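Local coordinates for protein nucleoporin NUP82 (Chaetomium thermophilum, PDB 5CWW) that probably serves as a structural component of the nuclear pore complex and as a docking partner for transport factors, this piece being its N-terminal beta-propeller domain, at residues L430-T433 with S434-K438; R521-S524 with E525-D529. All blocks are in the same frame, centred on the assembly; numbering follows the deposited sequence.

Contact 1: residues L430-T433 with S434-K438; sequences LLST and SGQVK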
loop_
_atom_site.group_PDB
_atom_site.type_symbol
_atom_site.label_atom_id
_atom_site.label_comp_id
_atom_site.label_asym_id
_atom_site.label_seq_id
_atom_site.Cartn_x
_atom_site.Cartn_y
_atom_site.Cartn_z
ATOM N N LEU B 430 11.168 4.468 1.026
ATOM C CA LEU B 430 11.042 3.086 0.570
ATOM C C LEU B 430 12.014 2.181 1.317
ATOM O O LEU B 430 13.205 2.472 1.396
ATOM C CB LEU B 430 11.294 2.993 -0.936
ATOM C CG LEU B 430 10.502 3.959 -1.821
ATOM C CD1 LEU B 430 10.980 3.876 -3.265
ATOM C CD2 LEU B 430 9.010 3.674 -1.735
ATOM N N LEU B 431 11.495 1.076 1.842
ATOM C CA LEU B 431 12.281 0.131 2.629
ATOM C C LEU B 431 12.432 -1.198 1.892
ATOM O O LEU B 431 11.442 -1.863 1.577
ATOM C CB LEU B 431 11.620 -0.079 3.992
ATOM C CG LEU B 431 12.326 -0.901 5.070
ATOM C CD1 LEU B 431 13.762 -0.446 5.284
ATOM C CD2 LEU B 431 11.535 -0.776 6.366
ATOM N N SER B 432 13.678 -1.570 1.611
ATOM C CA SER B 432 13.980 -2.804 0.892
ATOM C C SER B 432 14.154 -3.979 1.848
ATOM O O SER B 432 14.355 -3.786 3.046
ATOM C CB SER B 432 15.248 -2.636 0.050
ATOM O OG SER B 432 15.171 -1.485 -0.772
ATOM N N THR B 433 14.087 -5.192 1.305
ATOM C CA THR B 433 14.325 -6.408 2.079
ATOM C C THR B 433 15.649 -6.332 2.828
ATOM O O THR B 433 15.754 -6.773 3.972
ATOM C CB THR B 433 14.339 -7.658 1.170
ATOM O OG1 THR B 433 13.097 -7.751 0.459
ATOM C CG2 THR B 433 14.550 -8.931 1.987
ATOM N N SER B 434 16.654 -5.760 2.175
ATOM C CA SER B 434 17.994 -5.674 2.743
ATOM C C SER B 434 18.059 -4.694 3.908
ATOM O O SER B 434 19.055 -4.645 4.627
ATOM C CB SER B 434 19.000 -5.253 1.672
ATOM O OG SER B 434 18.776 -3.913 1.275
ATOM N N GLY B 435 17.000 -3.911 4.084
ATOM C CA GLY B 435 16.982 -2.867 5.091
ATOM C C GLY B 435 17.429 -1.536 4.518
ATOM O O GLY B 435 17.513 -0.539 5.234
ATOM N N GLN B 436 17.728 -1.522 3.223
ATOM C CA GLN B 436 18.061 -0.286 2.527
ATOM C C GLN B 436 16.879 0.672 2.571
ATOM O O GLN B 436 15.736 0.270 2.350
ATOM C CB GLN B 436 18.454 -0.569 1.072
ATOM C CG GLN B 436 18.755 0.679 0.239
ATOM C CD GLN B 436 18.657 0.425 -1.255
ATOM O OE1 GLN B 436 17.570 0.481 -1.840
ATOM N NE2 GLN B 436 19.794 0.148 -1.880
ATOM N N VAL B 437 17.169 1.935 2.865
ATOM C CA VAL B 437 16.160 2.987 2.863
ATOM C C VAL B 437 16.448 3.970 1.739
ATOM O O VAL B 437 17.594 4.370 1.529
ATOM C CB VAL B 437 16.118 3.746 4.203
ATOM C CG1 VAL B 437 15.078 4.863 4.160
ATOM C CG2 VAL B 437 15.817 2.787 5.345
ATOM N N LYS B 438 15.400 4.354 1.022
ATOM C CA LYS B 438 15.519 5.304 -0.071
ATOM C C LYS B 438 14.568 6.470 0.161
ATOM O O LYS B 438 13.368 6.273 0.350
ATOM C CB LYS B 438 15.227 4.618 -1.405
ATOM C CG LYS B 438 15.631 5.432 -2.622
ATOM C CD LYS B 438 15.453 4.641 -3.912
ATOM C CE LYS B 438 16.479 3.521 -4.036
ATOM N NZ LYS B 438 16.192 2.628 -5.187
#
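Leu431 lies against Val437 through one methyl of each, CD1 meeting CG2 at 3.8 Å on the face of the sheet that also touches Pro490. The side chain leaves with CG anti to the backbone N (chi1 -173°), and the next torsion swings CD1 across to the returning chain, where CD1 also lies 3.6 Å from the carbonyl O of Gln436. On the other face Leu430 and Lys438 meet alongside at their first carbons, CB to CB 4.3 Å. Beyond that Leu430 packs on Leu389 and Ile392, whereas the lysine chain leads away and carries its ammonium to Asn378 and a salt bridge with Glu382.

These pairs belong to a beta hairpin, strands 427-432 and 437-441, adjacent inner strands of a five-stranded mixed sheet that forms one blade of the propeller, 437-441 being the middle one. Leu430 and Lys438 are the hydrogen-bonded pair, each N giving to the other's O; Leu431 and Val437 are the non-hydrogen-bonded one. A third bond, nearly straight at 173°, runs from Ser432 N to Gln436 O at 2.9 Å. The reversal is a type I turn from Ser432 to Gly435, closed by Gly435 N on Ser432 O at 2.8 Å, with the donor well above the carbonyl plane. Gly435 has a positive phi of 93°, readily adopted without a side chain.

In an ST turn, Ser434 OG accepts from Gln436 N, a long bond of 3.3 Å. Ser432 points its CB toward the returning chain near Gln436, but its OG bonds to the carbonyl O of Glu386, while Thr433 OG1 has Glu388 and Lys390 as partners, tying the turn to the start of strand 389-395 and the helix before it.

Contact 2: residues R521-S524 with E525-D529; sequences RLES and ELQSD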
loop_
_atom_site.group_PDB
_atom_site.type_symbol
_atom_site.label_atom_id
_atom_site.label_comp_id
_atom_site.label_asym_id
_atom_site.label_seq_id
_atom_site.Cartn_x
_atom_site.Cartn_y
_atom_site.Cartn_z
ATOM N N ARG B 521 15.566 23.311 5.667
ATOM C CA ARG B 521 16.489 24.133 4.890
ATOM C C ARG B 521 16.056 24.195 3.427
ATOM O O ARG B 521 16.202 25.227 2.774
ATOM C CB ARG B 521 17.921 23.600 4.984
ATOM C CG ARG B 521 18.506 23.606 6.388
ATOM C CD ARG B 521 20.004 23.342 6.356
ATOM N NE ARG B 521 20.475 22.661 7.559
ATOM C CZ ARG B 521 20.738 23.267 8.714
ATOM N NH1 ARG B 521 20.576 24.578 8.839
ATOM N NH2 ARG B 521 21.164 22.558 9.750
ATOM N N LEU B 522 15.523 23.090 2.917
ATOM C CA LEU B 522 15.046 23.062 1.540
ATOM C C LEU B 522 13.820 23.955 1.402
ATOM O O LEU B 522 13.712 24.729 0.452
ATOM C CB LEU B 522 14.720 21.635 1.096
ATOM C CG LEU B 522 14.126 21.504 -0.313
ATOM C CD1 LEU B 522 15.002 22.195 -1.360
ATOM C CD2 LEU B 522 13.910 20.040 -0.682
ATOM N N GLU B 523 12.898 23.844 2.354
ATOM C CA GLU B 523 11.669 24.630 2.318
ATOM C C GLU B 523 11.963 26.128 2.390
ATOM O O GLU B 523 11.308 26.926 1.719
ATOM C CB GLU B 523 10.736 24.225 3.462
ATOM C CG GLU B 523 9.442 25.038 3.530
ATOM C CD GLU B 523 8.570 24.874 2.297
ATOM O OE1 GLU B 523 8.770 23.895 1.548
ATOM O OE2 GLU B 523 7.688 25.729 2.070
ATOM N N SER B 524 12.940 26.508 3.208
ATOM C CA SER B 524 13.302 27.916 3.339
ATOM C C SER B 524 13.834 28.449 2.013
ATOM O O SER B 524 13.556 29.585 1.634
ATOM C CB SER B 524 14.340 28.114 4.446
ATOM O OG SER B 524 15.557 27.466 4.125
ATOM N N GLU B 525 14.593 27.621 1.303
ATOM C CA GLU B 525 15.084 27.999 -0.015
ATOM C C GLU B 525 13.943 28.114 -1.022
ATOM O O GLU B 525 13.964 28.980 -1.896
ATOM C CB GLU B 525 16.121 26.994 -0.514
ATOM C CG GLU B 525 16.854 27.454 -1.763
ATOM C CD GLU B 525 17.530 28.800 -1.574
ATOM O OE1 GLU B 525 18.041 29.059 -0.463
ATOM O OE2 GLU B 525 17.541 29.603 -2.533
ATOM N N LEU B 526 12.948 27.241 -0.902
ATOM C CA LEU B 526 11.779 27.299 -1.774
ATOM C C LEU B 526 10.976 28.568 -1.513
ATOM O O LEU B 526 10.359 29.119 -2.425
ATOM C CB LEU B 526 10.889 26.067 -1.578
ATOM C CG LEU B 526 11.455 24.741 -2.095
ATOM C CD1 LEU B 526 10.608 23.572 -1.611
ATOM C CD2 LEU B 526 11.545 24.740 -3.618
ATOM N N GLN B 527 10.996 29.031 -0.268
ATOM C CA GLN B 527 10.297 30.254 0.110
ATOM C C GLN B 527 11.231 31.462 0.113
ATOM O O GLN B 527 10.856 32.536 0.580
ATOM C CB GLN B 527 9.658 30.088 1.490
ATOM C CG GLN B 527 8.551 29.048 1.535
ATOM C CD GLN B 527 7.896 28.950 2.901
ATOM O OE1 GLN B 527 8.254 29.675 3.828
ATOM N NE2 GLN B 527 6.938 28.038 3.033
ATOM N N SER B 528 12.442 31.282 -0.410
ATOM C CA SER B 528 13.468 32.324 -0.364
ATOM C C SER B 528 12.998 33.640 -0.969
ATOM O O SER B 528 12.374 33.667 -2.028
ATOM C CB SER B 528 14.734 31.862 -1.086
ATOM O OG SER B 528 15.748 32.854 -1.008
ATOM N N ASP B 529 13.306 34.727 -0.268
ATOM C CA ASP B 529 12.970 36.075 -0.702
ATOM C C ASP B 529 14.123 36.699 -1.508
ATOM O O ASP B 529 14.029 37.837 -1.973
ATOM C CB ASP B 529 12.635 36.932 0.524
ATOM C CG ASP B 529 12.043 38.278 0.162
ATOM O OD1 ASP B 529 11.352 38.374 -0.873
ATOM O OD2 ASP B 529 12.263 39.243 0.924
#
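Arg521 meets the following turn through its carbonyl O, which takes two donors from the same face of the carbonyl plane: Glu525 N lies 3.2 Å from Arg521 O, the regular helical bond, and Ser524 OG lies 2.7 Å from it. The exposed guanidinium end leads off elsewhere, its chain resting on Leu541. Leu522 comes next, its CG 4.3 Å from CD1 of Leu526 one turn later; the carbonyl O of Leu522 accepts from Leu526 N in its own plane and is skirted by CG of Leu526 at 3.4 Å. This apolar pair lies on a buried side of the helix, where Leu522 also touches Leu423 and both leucines pack on apolar side chains of another protein's chain.

Helix 518-526 ends here, in the connection that joins strands 509-514 and 548-554 of a propeller blade, and it packs against helix 534-543 of the same insertion. Glu523, the third residue, reaches forward along the helix: CG starts anti to the backbone N (chi1 178°) and the chain bends at chi2, bringing OE2 to 2.6 Å from Gln527 NE2. That bond is weak, with an angle of 115° at the hydrogen, and the carboxylate and amide planes stand 86° apart. The other oxygen, OE1, passes CD1 of Leu526 at 3.7 Å and has the firmer partner, Ser424 OG.

Ser524 closes the segment with its OG folded back onto the preceding turn, between its own backbone N and carbonyl carbon. Gln527, the first residue off the helix, still gives its N to Glu523 O at 2.9 Å, and more weakly to Ser524 O. Glu525, meanwhile, forms a salt bridge with Arg537 and touches Ile538, tying helix 518-526 to helix 534-543.

Contact 1 closes before contact 2 opens along the chain, and the two do not touch: their centres are 29 Å apart and their nearest atoms about 14 Å. Residues 430-438 form the tip of a hairpin inside the mixed sheet whose edge strands are 374-376 and 389-395. Residues 521-529 lie in a helical insertion between strands 509-514 and 548-554 of the next sheet. Contact 1 is thus wholly buried within a blade, about 16 Å from the chain centre, whereas contact 2 lies about 28 Å out at the periphery, where the helix meets the chain of another protein in the assembly.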